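Local coordinates for uncharacterized protein (Bacteroides caccae, PDB 4L7A), which is of unknown function but is probably a zinc-dependent peptidase of the MA clan, at residues K18-F23 / T57-S62; Y35-K40 / C89-I94; E44-D49 / H95-A100; T106-T111 / T119-N124. One frame throughout, in Å; residues are numbered along the deposited sequence. Where two conformers were deposited one is given.

Contact 1: residues K18-F23 / T57-S62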
loop_
_atom_site.group_PDB
_atom_site.type_symbol
_atom_site.label_atom_id
_atom_site.label_comp_id
_atom_site.label_asym_id
_atom_site.label_seq_id
_atom_site.Cartn_x
_atom_site.Cartn_y
_atom_site.Cartn_z
ATOM N N LYS A 18 8.145 10.628 -28.338
ATOM C CA LYS A 18 8.382 9.202 -28.630
ATOM C C LYS A 18 8.535 8.370 -27.353
ATOM O O LYS A 18 7.965 7.289 -27.246
ATOM C CB LYS A 18 9.634 9.064 -29.496
ATOM C CG LYS A 18 9.805 7.697 -30.181
ATOM C CD LYS A 18 10.646 7.834 -31.449
ATOM C CE LYS A 18 9.972 8.743 -32.519
ATOM N NZ LYS A 18 10.548 8.591 -33.897
ATOM N N GLU A 19 9.291 8.902 -26.397
ATOM C CA GLU A 19 9.506 8.273 -25.081
ATOM C C GLU A 19 8.175 8.166 -24.319
ATOM O O GLU A 19 7.848 7.111 -23.797
ATOM C CB GLU A 19 10.573 9.056 -24.287
ATOM C CG GLU A 19 12.015 8.841 -24.853
ATOM C CD GLU A 19 13.080 9.797 -24.303
ATOM O OE1 GLU A 19 12.742 10.882 -23.803
ATOM O OE2 GLU A 19 14.288 9.504 -24.447
ATOM N N LYS A 20 7.379 9.234 -24.323
ATOM C CA LYS A 20 6.068 9.208 -23.674
ATOM C C LYS A 20 5.110 8.238 -24.313
ATOM O O LYS A 20 4.353 7.601 -23.593
ATOM C CB LYS A 20 5.399 10.568 -23.677
ATOM C CG LYS A 20 6.158 11.565 -22.882
ATOM C CD LYS A 20 5.480 12.880 -23.022
ATOM C CE LYS A 20 6.308 13.966 -22.460
ATOM N NZ LYS A 20 5.591 15.228 -22.706
ATOM N N SER A 21 5.122 8.135 -25.652
ATOM C CA SER A 21 4.265 7.154 -26.317
ATOM C C SER A 21 4.769 5.744 -26.004
ATOM O O SER A 21 3.974 4.831 -25.893
ATOM C CB SER A 21 4.222 7.342 -27.853
ATOM O OG SER A 21 3.702 8.615 -28.121
ATOM N N GLU A 22 6.083 5.565 -25.872
ATOM C CA GLU A 22 6.636 4.231 -25.504
ATOM C C GLU A 22 6.188 3.833 -24.085
ATOM O O GLU A 22 5.817 2.694 -23.850
ATOM C CB GLU A 22 8.180 4.204 -25.625
ATOM C CG GLU A 22 8.860 2.815 -25.437
ATOM C CD GLU A 22 10.409 2.876 -25.335
ATOM O OE1 GLU A 22 10.999 3.963 -25.572
ATOM O OE2 GLU A 22 11.047 1.837 -25.009
ATOM N N PHE A 23 6.218 4.773 -23.156
ATOM C CA PHE A 23 5.704 4.532 -21.806
ATOM C C PHE A 23 4.181 4.250 -21.827
ATOM O O PHE A 23 3.716 3.354 -21.140
ATOM C CB PHE A 23 6.077 5.687 -20.874
ATOM C CG PHE A 23 5.880 5.414 -19.401
ATOM C CD1 PHE A 23 5.966 4.141 -18.858
ATOM C CD2 PHE A 23 5.643 6.470 -18.539
ATOM C CE1 PHE A 23 5.796 3.950 -17.482
ATOM C CE2 PHE A 23 5.466 6.273 -17.165
ATOM C CZ PHE A 23 5.531 5.006 -16.653
ATOM N N THR A 57 6.000 16.733 -12.904
ATOM C CA THR A 57 6.142 15.311 -12.671
ATOM C C THR A 57 7.341 14.821 -13.457
ATOM O O THR A 57 7.356 14.948 -14.660
ATOM C CB THR A 57 4.847 14.596 -13.129
ATOM O OG1 THR A 57 3.734 15.161 -12.379
ATOM C CG2 THR A 57 4.921 13.106 -12.896
ATOM N N ASP A 58 8.337 14.252 -12.773
ATOM C CA ASP A 58 9.590 13.778 -13.396
ATOM C C ASP A 58 9.301 12.497 -14.184
ATOM O O ASP A 58 8.855 11.503 -13.616
ATOM C CB ASP A 58 10.587 13.546 -12.241
ATOM C CG ASP A 58 11.943 12.901 -12.656
ATOM O OD1 ASP A 58 12.079 12.140 -13.633
ATOM O OD2 ASP A 58 12.908 13.101 -11.862
ATOM N N PHE A 59 9.571 12.507 -15.485
ATOM C CA PHE A 59 9.229 11.383 -16.335
ATOM C C PHE A 59 9.974 10.070 -16.022
ATOM O O PHE A 59 9.347 9.049 -15.835
ATOM C CB PHE A 59 9.480 11.710 -17.795
ATOM C CG PHE A 59 9.231 10.534 -18.736
ATOM C CD1 PHE A 59 7.943 10.280 -19.220
ATOM C CD2 PHE A 59 10.255 9.714 -19.137
ATOM C CE1 PHE A 59 7.691 9.232 -20.118
ATOM C CE2 PHE A 59 10.018 8.669 -20.041
ATOM C CZ PHE A 59 8.718 8.436 -20.538
ATOM N N TRP A 60 11.292 10.092 -15.999
ATOM C CA TRP A 60 12.044 8.869 -15.762
ATOM C C TRP A 60 11.853 8.342 -14.315
ATOM O O TRP A 60 11.895 7.140 -14.065
ATOM C CB TRP A 60 13.521 9.065 -16.110
ATOM C CG TRP A 60 13.676 9.223 -17.553
ATOM C CD1 TRP A 60 13.959 10.373 -18.215
ATOM C CD2 TRP A 60 13.564 8.190 -18.552
ATOM N NE1 TRP A 60 14.022 10.136 -19.549
ATOM C CE2 TRP A 60 13.736 8.811 -19.797
ATOM C CE3 TRP A 60 13.283 6.828 -18.514
ATOM C CZ2 TRP A 60 13.679 8.108 -21.003
ATOM C CZ3 TRP A 60 13.202 6.127 -19.705
ATOM C CH2 TRP A 60 13.421 6.765 -20.944
ATOM N N LEU A 61 11.565 9.225 -13.392
ATOM C CA LEU A 61 11.153 8.738 -12.096
ATOM C C LEU A 61 9.730 8.060 -12.119
ATOM O O LEU A 61 9.490 7.099 -11.374
ATOM C CB LEU A 61 11.195 9.873 -11.075
ATOM C CG LEU A 61 10.826 9.500 -9.621
ATOM C CD1 LEU A 61 11.743 8.388 -9.104
ATOM C CD2 LEU A 61 10.960 10.760 -8.770
ATOM N N SER A 62 8.824 8.552 -12.971
ATOM C CA SER A 62 7.513 7.921 -13.131
ATOM C C SER A 62 7.660 6.499 -13.667
ATOM O O SER A 62 6.952 5.618 -13.257
ATOM C CB SER A 62 6.607 8.700 -14.063
ATOM O OG SER A 62 6.343 9.976 -13.492
HETATM O O HOH W 1 14.311 11.855 -21.858
#
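Both phenylalanines put CG anti to the backbone N, Phe-23 with chi1 -167° and Phe-59 with chi1 176°, and so their rings reach into the gap between the two helices and slide past each other in opposite directions. They meet obliquely, planes 82° apart, with Phe-23 CD2 3.8 Å from Phe-59 CE1. The far end of the Phe-59 ring presses into the ridge of helix 17-35: CZ lies 3.6 Å from Glu-19 O, and CE1 lies 3.9 Å from Lys-20 CG, whose extended chain then leads away. Further along, Phe-23 CZ comes to 3.7 Å from Ser-62 O.

At the outer margin a carboxylate meets an indole. Glu-19 stretches its carboxylate to the edge of the Trp-60 ring, almost perpendicular to it, CD 3.8 Å from CZ2. A water in the indole plane accepts from Trp-60 NE1 at 2.9 Å and donates to Glu-19 OE1, which also receives the backbone N of Ser-16. Asp-58 is the N-cap of helix 59-81, its OD1 accepting a nearly straight bond from Leu-61 N at 3.0 Å.

The contact thus joins the start of helix 59-81 to the early turns of helix 17-35, with Tyr-41, just after strand 38-40, against Phe-23, Val-63 and Ala-66 of helix 59-81 also touching Phe-23, and strand 115-122 touching Ser-62 through Met-122.

Contact 2: residues Y35-K40 / C89-I94; sequences YNIDFK and CAPKVI
The Phe-39 ring is the main flat group, and Ile-94 meets it obliquely, CG2 standing 4.0 Å from CD2. The Tyr-31 ring also meets it, planes at about 55°, and Ala-66 of helix 59-81 touches it, so the face bearing Phe-39 and Ile-94 packs against helices 17-35 and 59-81.

Ile-37 continues this apolar row ahead of the strand. With CG1 beside the backbone N, it sends CD1 to Ala-90 CB at 4.0 Å, while CG2 lies 3.9 Å from Ile-94 CD1; its CG1 also presses within 3.4 Å of Pro-91 O. On the other face Asp-38 and Val-93 pair, CB against CG2.

The two strands run parallel in register. Asp-38 N donates to Lys-92 O at 3.0 Å, Ile-94 N to Asp-38 O at 3.0 Å, and Lys-40 N to Ile-94 O at 2.8 Å, the last nearly along the C=O axis.

Before the ladder begins, a water accepts from Lys-92 NZ and lies within bonding distance of Asn-36 O and Pro-91 O. Backbone bonds therefore fix the alignment of this outermost strand, Ile-37, Phe-39 and Ile-94 make its helix-facing side apolar, and the carboxylate of Asp-38, on the other face, forms a long, weak ion pair with Lys-40.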
loop_
_atom_site.group_PDB
_atom_site.type_symbol
_atom_site.label_atom_id
_atom_site.label_comp_id
_atom_site.label_asym_id
_atom_site.label_seq_id
_atom_site.Cartn_x
_atom_site.Cartn_y
_atom_site.Cartn_z
ATOM N N TYR A 35 -4.669 -5.868 -15.479
ATOM C CA TYR A 35 -5.335 -5.498 -14.217
ATOM C C TYR A 35 -6.453 -4.471 -14.313
ATOM O O TYR A 35 -7.084 -4.142 -13.308
ATOM C CB TYR A 35 -4.275 -4.925 -13.268
ATOM C CG TYR A 35 -3.054 -5.772 -13.118
ATOM C CD1 TYR A 35 -3.125 -7.004 -12.476
ATOM C CD2 TYR A 35 -1.839 -5.349 -13.568
ATOM C CE1 TYR A 35 -2.051 -7.770 -12.318
ATOM C CE2 TYR A 35 -0.706 -6.118 -13.386
ATOM C CZ TYR A 35 -0.837 -7.331 -12.792
ATOM O OH TYR A 35 0.251 -8.100 -12.591
ATOM N N ASN A 36 -6.670 -3.928 -15.501
ATOM C CA ASN A 36 -7.646 -2.840 -15.703
ATOM C C ASN A 36 -7.361 -1.637 -14.795
ATOM O O ASN A 36 -8.246 -1.051 -14.223
ATOM C CB ASN A 36 -9.093 -3.337 -15.524
ATOM C CG ASN A 36 -9.415 -4.510 -16.423
ATOM O OD1 ASN A 36 -10.103 -5.435 -16.030
ATOM N ND2 ASN A 36 -8.899 -4.485 -17.626
ATOM N N ILE A 37 -6.101 -1.278 -14.669
ATOM C CA ILE A 37 -5.698 -0.111 -13.893
ATOM C C ILE A 37 -5.253 0.971 -14.841
ATOM O O ILE A 37 -4.429 0.763 -15.703
ATOM C CB ILE A 37 -4.549 -0.413 -12.906
ATOM C CG1 ILE A 37 -4.987 -1.439 -11.868
ATOM C CG2 ILE A 37 -4.113 0.848 -12.231
ATOM C CD1 ILE A 37 -3.836 -2.040 -11.056
ATOM N N ASP A 38 -5.764 2.162 -14.644
ATOM C CA ASP A 38 -5.337 3.285 -15.452
ATOM C C ASP A 38 -4.259 3.989 -14.659
ATOM O O ASP A 38 -4.535 4.655 -13.647
ATOM C CB ASP A 38 -6.584 4.129 -15.746
ATOM C CG ASP A 38 -6.335 5.303 -16.670
ATOM O OD1 ASP A 38 -5.267 5.409 -17.324
ATOM O OD2 ASP A 38 -7.240 6.160 -16.711
ATOM N N PHE A 39 -3.020 3.886 -15.102
ATOM C CA PHE A 39 -1.889 4.561 -14.441
ATOM C C PHE A 39 -1.531 5.862 -15.153
ATOM O O PHE A 39 -1.059 5.838 -16.267
ATOM C CB PHE A 39 -0.712 3.602 -14.458
ATOM C CG PHE A 39 0.493 4.009 -13.621
ATOM C CD1 PHE A 39 1.346 5.018 -14.023
ATOM C CD2 PHE A 39 0.861 3.259 -12.488
ATOM C CE1 PHE A 39 2.470 5.306 -13.302
ATOM C CE2 PHE A 39 2.004 3.557 -11.749
ATOM C CZ PHE A 39 2.794 4.607 -12.159
ATOM N N LYS A 40 -1.726 7.002 -14.506
ATOM C CA LYS A 40 -1.547 8.291 -15.175
ATOM C C LYS A 40 -0.324 9.047 -14.653
ATOM O O LYS A 40 -0.129 9.175 -13.438
ATOM C CB LYS A 40 -2.787 9.150 -14.997
ATOM C CG LYS A 40 -4.066 8.527 -15.512
ATOM C CD LYS A 40 -5.118 9.588 -15.699
ATOM C CE LYS A 40 -6.470 8.995 -16.035
ATOM N NZ LYS A 40 -7.477 10.077 -16.069
ATOM N N CYS A 89 -8.885 -6.652 -5.678
ATOM C CA CYS A 89 -8.641 -5.545 -4.778
ATOM C C CYS A 89 -7.815 -4.404 -5.371
ATOM O O CYS A 89 -7.182 -3.684 -4.634
ATOM C CB CYS A 89 -7.989 -6.049 -3.497
ATOM S SG CYS A 89 -6.551 -7.077 -3.689
ATOM N N ALA A 90 -7.809 -4.265 -6.695
ATOM C CA ALA A 90 -6.995 -3.259 -7.353
ATOM C C ALA A 90 -7.696 -1.939 -7.364
ATOM O O ALA A 90 -8.879 -1.874 -7.356
ATOM C CB ALA A 90 -6.670 -3.672 -8.783
ATOM N N PRO A 91 -6.941 -0.852 -7.324
ATOM C CA PRO A 91 -7.615 0.399 -7.520
ATOM C C PRO A 91 -8.000 0.501 -9.002
ATOM O O PRO A 91 -7.452 -0.203 -9.822
ATOM C CB PRO A 91 -6.523 1.430 -7.209
ATOM C CG PRO A 91 -5.272 0.784 -7.645
ATOM C CD PRO A 91 -5.475 -0.737 -7.445
ATOM N N LYS A 92 -8.873 1.422 -9.351
ATOM C CA LYS A 92 -9.139 1.732 -10.786
ATOM C C LYS A 92 -8.123 2.675 -11.422
ATOM O O LYS A 92 -7.875 2.635 -12.633
ATOM C CB LYS A 92 -10.531 2.365 -10.979
ATOM C CG LYS A 92 -11.715 1.570 -10.388
ATOM C CD LYS A 92 -12.007 0.245 -11.120
ATOM C CE LYS A 92 -12.239 -0.945 -10.124
ATOM N NZ LYS A 92 -11.549 -2.161 -10.667
ATOM N N VAL A 93 -7.584 3.592 -10.625
ATOM C CA VAL A 93 -6.694 4.630 -11.146
ATOM C C VAL A 93 -5.559 4.921 -10.170
ATOM O O VAL A 93 -5.777 4.941 -8.942
ATOM C CB VAL A 93 -7.501 5.935 -11.414
ATOM C CG1 VAL A 93 -6.567 7.073 -11.817
ATOM C CG2 VAL A 93 -8.515 5.729 -12.515
ATOM N N ILE A 94 -4.350 5.058 -10.711
ATOM C CA ILE A 94 -3.164 5.492 -9.976
ATOM C C ILE A 94 -2.684 6.780 -10.672
ATOM O O ILE A 94 -2.631 6.805 -11.916
ATOM C CB ILE A 94 -2.095 4.416 -9.938
ATOM C CG1 ILE A 94 -2.576 3.203 -9.156
ATOM C CG2 ILE A 94 -0.868 4.918 -9.223
ATOM C CD1 ILE A 94 -1.754 1.955 -9.387
HETATM O O HOH W 2 -8.643 -2.074 -11.627
#

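Contact 3: residues E44-D49 / H95-A100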
loop_
_atom_site.group_PDB
_atom_site.type_symbol
_atom_site.label_atom_id
_atom_site.label_comp_id
_atom_site.label_asym_id
_atom_site.label_seq_id
_atom_site.Cartn_x
_atom_site.Cartn_y
_atom_site.Cartn_z
ATOM N N GLU A 44 -1.255 16.939 -17.884
ATOM C CA GLU A 44 -2.410 17.371 -18.654
ATOM C C GLU A 44 -3.644 16.495 -18.447
ATOM O O GLU A 44 -4.734 16.974 -18.647
ATOM C CB GLU A 44 -2.032 17.390 -20.156
ATOM C CG GLU A 44 -1.747 15.979 -20.750
ATOM C CD GLU A 44 -0.565 15.912 -21.713
ATOM O OE1 GLU A 44 -0.579 16.632 -22.732
ATOM O OE2 GLU A 44 0.368 15.110 -21.494
ATOM N N HIS A 45 -3.491 15.222 -18.064
ATOM C CA HIS A 45 -4.654 14.310 -17.818
ATOM C C HIS A 45 -5.067 14.152 -16.366
ATOM O O HIS A 45 -6.001 13.412 -16.071
ATOM C CB HIS A 45 -4.398 12.893 -18.358
ATOM C CG HIS A 45 -4.110 12.862 -19.823
ATOM N ND1 HIS A 45 -3.618 11.747 -20.462
ATOM C CD2 HIS A 45 -4.204 13.830 -20.764
ATOM C CE1 HIS A 45 -3.427 12.026 -21.740
ATOM N NE2 HIS A 45 -3.757 13.291 -21.943
ATOM N N ILE A 46 -4.376 14.844 -15.475
ATOM C CA ILE A 46 -4.633 14.751 -14.047
ATOM C C ILE A 46 -5.267 16.053 -13.564
ATOM O O ILE A 46 -4.779 17.159 -13.804
ATOM C CB ILE A 46 -3.325 14.422 -13.234
ATOM C CG1 ILE A 46 -2.886 12.981 -13.536
ATOM C CG2 ILE A 46 -3.578 14.591 -11.751
ATOM C CD1 ILE A 46 -1.641 12.544 -12.892
ATOM N N GLU A 47 -6.342 15.901 -12.826
ATOM C CA GLU A 47 -7.035 17.039 -12.284
ATOM C C GLU A 47 -7.131 16.849 -10.761
ATOM O O GLU A 47 -7.730 15.891 -10.288
ATOM C CB GLU A 47 -8.392 17.147 -13.000
ATOM C CG GLU A 47 -9.598 17.550 -12.183
ATOM C CD GLU A 47 -10.840 17.623 -13.059
ATOM O OE1 GLU A 47 -10.688 17.756 -14.302
ATOM O OE2 GLU A 47 -11.964 17.535 -12.510
ATOM N N SER A 48 -6.500 17.752 -10.006
ATOM C CA SER A 48 -6.661 17.780 -8.550
ATOM C C SER A 48 -6.305 19.098 -7.917
ATOM O O SER A 48 -5.834 20.025 -8.557
ATOM C CB SER A 48 -5.992 16.594 -7.837
ATOM O OG SER A 48 -4.619 16.511 -8.013
ATOM N N ASP A 49 -6.625 19.184 -6.642
ATOM C CA ASP A 49 -6.189 20.273 -5.818
ATOM C C ASP A 49 -4.670 20.171 -5.671
ATOM O O ASP A 49 -4.082 19.111 -5.851
ATOM C CB ASP A 49 -6.915 20.194 -4.471
ATOM C CG ASP A 49 -8.427 20.305 -4.638
ATOM O OD1 ASP A 49 -8.885 21.135 -5.461
ATOM O OD2 ASP A 49 -9.153 19.518 -3.989
ATOM N N HIS A 95 -2.492 7.882 -9.924
ATOM C CA HIS A 95 -1.966 9.132 -10.523
ATOM C C HIS A 95 -0.645 9.379 -9.876
ATOM O O HIS A 95 -0.548 9.228 -8.676
ATOM C CB HIS A 95 -2.799 10.344 -10.145
ATOM C CG HIS A 95 -4.087 10.450 -10.879
ATOM N ND1 HIS A 95 -4.944 11.519 -10.711
ATOM C CD2 HIS A 95 -4.649 9.665 -11.826
ATOM C CE1 HIS A 95 -5.996 11.378 -11.506
ATOM N NE2 HIS A 95 -5.837 10.260 -12.196
ATOM N N LEU A 96 0.350 9.766 -10.636
ATOM C CA LEU A 96 1.595 10.261 -10.068
ATOM C C LEU A 96 1.585 11.762 -10.243
ATOM O O LEU A 96 1.275 12.266 -11.335
ATOM C CB LEU A 96 2.812 9.698 -10.776
ATOM C CG LEU A 96 2.940 8.209 -10.876
ATOM C CD1 LEU A 96 4.330 7.859 -11.371
ATOM C CD2 LEU A 96 2.709 7.575 -9.514
ATOM N N ILE A 97 1.896 12.468 -9.163
ATOM C CA ILE A 97 2.011 13.914 -9.174
ATOM C C ILE A 97 3.319 14.298 -8.557
ATOM O O ILE A 97 3.738 13.731 -7.551
ATOM C CB ILE A 97 0.868 14.581 -8.405
ATOM C CG1 ILE A 97 -0.443 14.294 -9.102
ATOM C CG2 ILE A 97 1.036 16.056 -8.323
ATOM C CD1 ILE A 97 -1.714 14.896 -8.340
ATOM N N GLY A 98 3.987 15.278 -9.146
ATOM C CA GLY A 98 5.291 15.692 -8.588
ATOM C C GLY A 98 5.178 16.579 -7.343
ATOM O O GLY A 98 4.323 17.449 -7.276
ATOM N N SER A 99 6.073 16.351 -6.376
ATOM C CA SER A 99 6.156 17.168 -5.196
ATOM C C SER A 99 7.585 17.546 -4.818
ATOM O O SER A 99 8.515 16.758 -4.996
ATOM C CB SER A 99 5.533 16.406 -4.045
ATOM O OG SER A 99 5.357 17.256 -2.936
ATOM N N ALA A 100 7.737 18.765 -4.303
ATOM C CA ALA A 100 8.999 19.313 -3.893
ATOM C C ALA A 100 9.616 18.547 -2.730
ATOM O O ALA A 100 10.808 18.482 -2.652
ATOM C CB ALA A 100 8.849 20.761 -3.533
#
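Two hydrogen bonds grip Ser-99 OG, one to Ser-101 O and one from Asn-53 ND2, in one of the two conformers of this serine. The first is local; the second ties the end of segment 95-100 to the loop holding Asn-53, while the contact with 44-49 is made nearer the start, at His-95 and Ile-97.

Ile-46 is the centre of it. With CG1 anti to the carbonyl carbon and CD1 extended beyond (chi2 177°), it comes down on the His-95 imidazole tip to tip. CG1 stands 3.9 Å from the ring centroid and only 12° off the ring normal, a CH-pi contact over the face. From the same face CG2 lies 3.5 Å from His-95 ND1, and CD1 runs on past His-95 CB to the strand backbone, 3.3 Å from Leu-96 O.

The CG2 methyl also touches the next side chain on the same face of the sheet, at 3.9 Å from Ile-97 CD1. Two residues on, Ser-48, its hydroxyl held between backbone N and carbonyl carbon (chi1 61°), brings OG to 3.3 Å from that same Ile-97 CD1; OG has a weak bond to Asp-49 O. Thr-119 and Tyr-121 of strand 115-122 flank Ile-97, and Lys-40 borders both Ile-46 and His-95.

The two segments share no hydrogen bond. The loop is laid over the sheet face bearing His-95 and Ile-97 by dispersion and CH-pi packing, so the imidazole offers Ile-46 its pi face, and shielding by this side chain might modestly disfavour the protonated form.

Contact 4: residues T106-T111 / T119-N124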
loop_
_atom_site.group_PDB
_atom_site.type_symbol
_atom_site.label_atom_id
_atom_site.label_comp_id
_atom_site.label_asym_id
_atom_site.label_seq_id
_atom_site.Cartn_x
_atom_site.Cartn_y
_atom_site.Cartn_z
ATOM N N THR A 106 2.521 11.971 1.186
ATOM C CA THR A 106 2.988 11.355 -0.036
ATOM C C THR A 106 1.918 10.672 -0.878
ATOM O O THR A 106 2.235 10.026 -1.874
ATOM C CB THR A 106 4.017 10.340 0.362
ATOM O OG1 THR A 106 3.469 9.528 1.414
ATOM C CG2 THR A 106 5.280 11.065 0.876
ATOM N N TYR A 107 0.655 10.767 -0.471
ATOM C CA TYR A 107 -0.452 10.144 -1.181
ATOM C C TYR A 107 -1.752 10.889 -0.872
ATOM O O TYR A 107 -1.854 11.578 0.165
ATOM C CB TYR A 107 -0.624 8.659 -0.770
ATOM C CG TYR A 107 -1.220 8.501 0.616
ATOM C CD1 TYR A 107 -0.429 8.609 1.780
ATOM C CD2 TYR A 107 -2.592 8.361 0.779
ATOM C CE1 TYR A 107 -1.017 8.528 3.068
ATOM C CE2 TYR A 107 -3.179 8.276 2.076
ATOM C CZ TYR A 107 -2.403 8.370 3.192
ATOM O OH TYR A 107 -3.076 8.294 4.428
ATOM N N THR A 108 -2.714 10.736 -1.780
ATOM C CA THR A 108 -4.110 10.923 -1.456
ATOM C C THR A 108 -4.928 9.817 -2.046
ATOM O O THR A 108 -4.434 9.028 -2.871
ATOM C CB THR A 108 -4.714 12.249 -1.937
ATOM O OG1 THR A 108 -4.669 12.295 -3.370
ATOM C CG2 THR A 108 -3.960 13.375 -1.374
ATOM N N LEU A 109 -6.171 9.732 -1.560
ATOM C CA LEU A 109 -7.132 8.736 -1.950
ATOM C C LEU A 109 -8.398 9.398 -2.407
ATOM O O LEU A 109 -8.777 10.453 -1.909
ATOM C CB LEU A 109 -7.471 7.863 -0.760
ATOM C CG LEU A 109 -6.289 7.225 -0.064
ATOM C CD1 LEU A 109 -6.793 6.547 1.243
ATOM C CD2 LEU A 109 -5.570 6.200 -0.953
ATOM N N GLY A 110 -9.010 8.835 -3.422
ATOM C CA GLY A 110 -10.324 9.312 -3.904
ATOM C C GLY A 110 -11.057 8.185 -4.619
ATOM O O GLY A 110 -10.789 6.997 -4.410
ATOM N N THR A 111 -11.994 8.549 -5.477
ATOM C CA THR A 111 -12.772 7.588 -6.236
ATOM C C THR A 111 -12.567 7.886 -7.683
ATOM O O THR A 111 -12.216 9.005 -8.034
ATOM C CB THR A 111 -14.258 7.745 -5.950
ATOM O OG1 THR A 111 -14.610 9.118 -6.204
ATOM C CG2 THR A 111 -14.544 7.383 -4.512
ATOM N N THR A 119 -3.350 8.436 -5.471
ATOM C CA THR A 119 -2.441 9.388 -6.002
ATOM C C THR A 119 -1.175 9.315 -5.203
ATOM O O THR A 119 -1.228 9.337 -3.991
ATOM C CB THR A 119 -3.006 10.802 -5.878
ATOM O OG1 THR A 119 -4.198 10.877 -6.662
ATOM C CG2 THR A 119 -2.016 11.831 -6.374
ATOM N N LEU A 120 -0.042 9.209 -5.874
ATOM C CA LEU A 120 1.212 9.188 -5.218
ATOM C C LEU A 120 1.985 10.457 -5.585
ATOM O O LEU A 120 2.152 10.767 -6.768
ATOM C CB LEU A 120 2.012 7.990 -5.654
ATOM C CG LEU A 120 1.341 6.623 -5.592
ATOM C CD1 LEU A 120 2.274 5.590 -6.115
ATOM C CD2 LEU A 120 0.989 6.330 -4.145
ATOM N N TYR A 121 2.499 11.134 -4.561
ATOM C CA TYR A 121 3.314 12.305 -4.712
ATOM C C TYR A 121 4.765 11.836 -4.654
ATOM O O TYR A 121 5.184 11.113 -3.720
ATOM C CB TYR A 121 2.973 13.338 -3.611
ATOM C CG TYR A 121 1.613 13.919 -3.813
ATOM C CD1 TYR A 121 0.479 13.348 -3.290
ATOM C CD2 TYR A 121 1.457 15.093 -4.555
ATOM C CE1 TYR A 121 -0.786 13.913 -3.532
ATOM C CE2 TYR A 121 0.237 15.661 -4.775
ATOM C CZ TYR A 121 -0.890 15.063 -4.290
ATOM O OH TYR A 121 -2.096 15.704 -4.549
HETATM N N MSE A 122 5.532 12.271 -5.651
HETATM C CA MSE A 122 6.905 11.830 -5.802
HETATM C C MSE A 122 7.844 12.906 -6.315
HETATM O O MSE A 122 7.412 13.886 -6.862
HETATM C CB MSE A 122 7.007 10.601 -6.759
HETATM C CG MSE A 122 5.973 10.507 -7.837
HETATM SE SE MSE A 122 6.061 11.808 -9.313
HETATM C CE MSE A 122 7.434 10.993 -10.420
ATOM N N GLY A 123 9.138 12.651 -6.168
ATOM C CA GLY A 123 10.194 13.544 -6.646
ATOM C C GLY A 123 11.525 12.910 -6.304
ATOM O O GLY A 123 11.571 11.866 -5.656
ATOM N N ASN A 124 12.607 13.468 -6.763
ATOM C CA ASN A 124 13.857 12.719 -6.613
ATOM C C ASN A 124 14.455 12.880 -5.190
ATOM O O ASN A 124 15.561 12.434 -4.963
ATOM C CB ASN A 124 14.851 13.006 -7.755
ATOM C CG ASN A 124 15.289 14.424 -7.772
ATOM O OD1 ASN A 124 14.932 15.212 -6.884
ATOM N ND2 ASN A 124 16.106 14.778 -8.760
HETATM O O HOH W 3 -6.429 10.251 -5.086
HETATM O O HOH W 4 -4.409 14.781 -4.316
#
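Tyr-121 lays its side chain across the edge strand. CB rests 3.8 Å from Thr-106 O, and with CG anti to the carbonyl carbon (chi1 -69°) the ring runs edge-on along the neighbouring backbone. CD1 comes to 3.8 Å from Tyr-107 N, and CE1 to 3.9 Å from Thr-108 CG2, so one long edge of the phenol is lined by three successive residues. At the tip, OH lies 2.5 Å from a water near the ring plane, and the same water hydrogen-bonds to Thr-108 OG1 at 2.7 Å.

Thr-108 and Thr-119 stand side by side, pointing the same way on the face that also carries Tyr-121. Thr-108 OG1 sits between its backbone N and carbonyl carbon, packs against Thr-119 CB, and is linked to Thr-119 OG1 by a second water. Hydroxyls and waters thus edge this face in a chain from Tyr-121 to Thr-119.

Underneath is an antiparallel ladder. Thr-108 and Thr-119 form a hydrogen-bonded pair, Thr-119 N donating to Thr-108 O at 2.9 Å and Thr-108 N to a lone pair of Thr-119 O at 3.0 Å with a more bent N-H (148°). Tyr-107 and Leu-120 are the adjoining non-hydrogen-bonded pair, and Tyr-121 N closes onto Thr-106 O at 2.9 Å.

These strands form the hairpin 107-112/115-122, whose first arm is outermost in the sheet. Helix 131-153, which carries the HEXXH signature, packs on the Leu-120 face: Tyr-138 touches Leu-120, Val-141 touches Tyr-107, and Leu-109 reaches Glu-145 of the motif, consistent with the edge strand that borders the active-site cleft in zincins.

How the contacts relate
Contacts 2 and 4 join strands of one mixed sheet, ordered 38-40, 93-98, 115-122, 107-112, and contact 3 lays a loop on its strand 93-98. Contacts 2 and 3 share that strand, and Lys-40 O lies 2.9 Å from Leu-96 N where one passes into the other. Contacts 3 and 4 are closest, centres about 8 Å apart, with His-95 O 2.8 Å from Leu-120 N. Contact 1 joins helices 17-35 and 59-81 and reaches the sheet through Thr-57, near Gly-98, and Ser-62 OG, 3.4 Å from Met-122 CE; its centre lies about 17 Å from that of contact 4. Contact 4 adjoins helix 131-153, whose HEXXH sequence probably supplies zinc ligands.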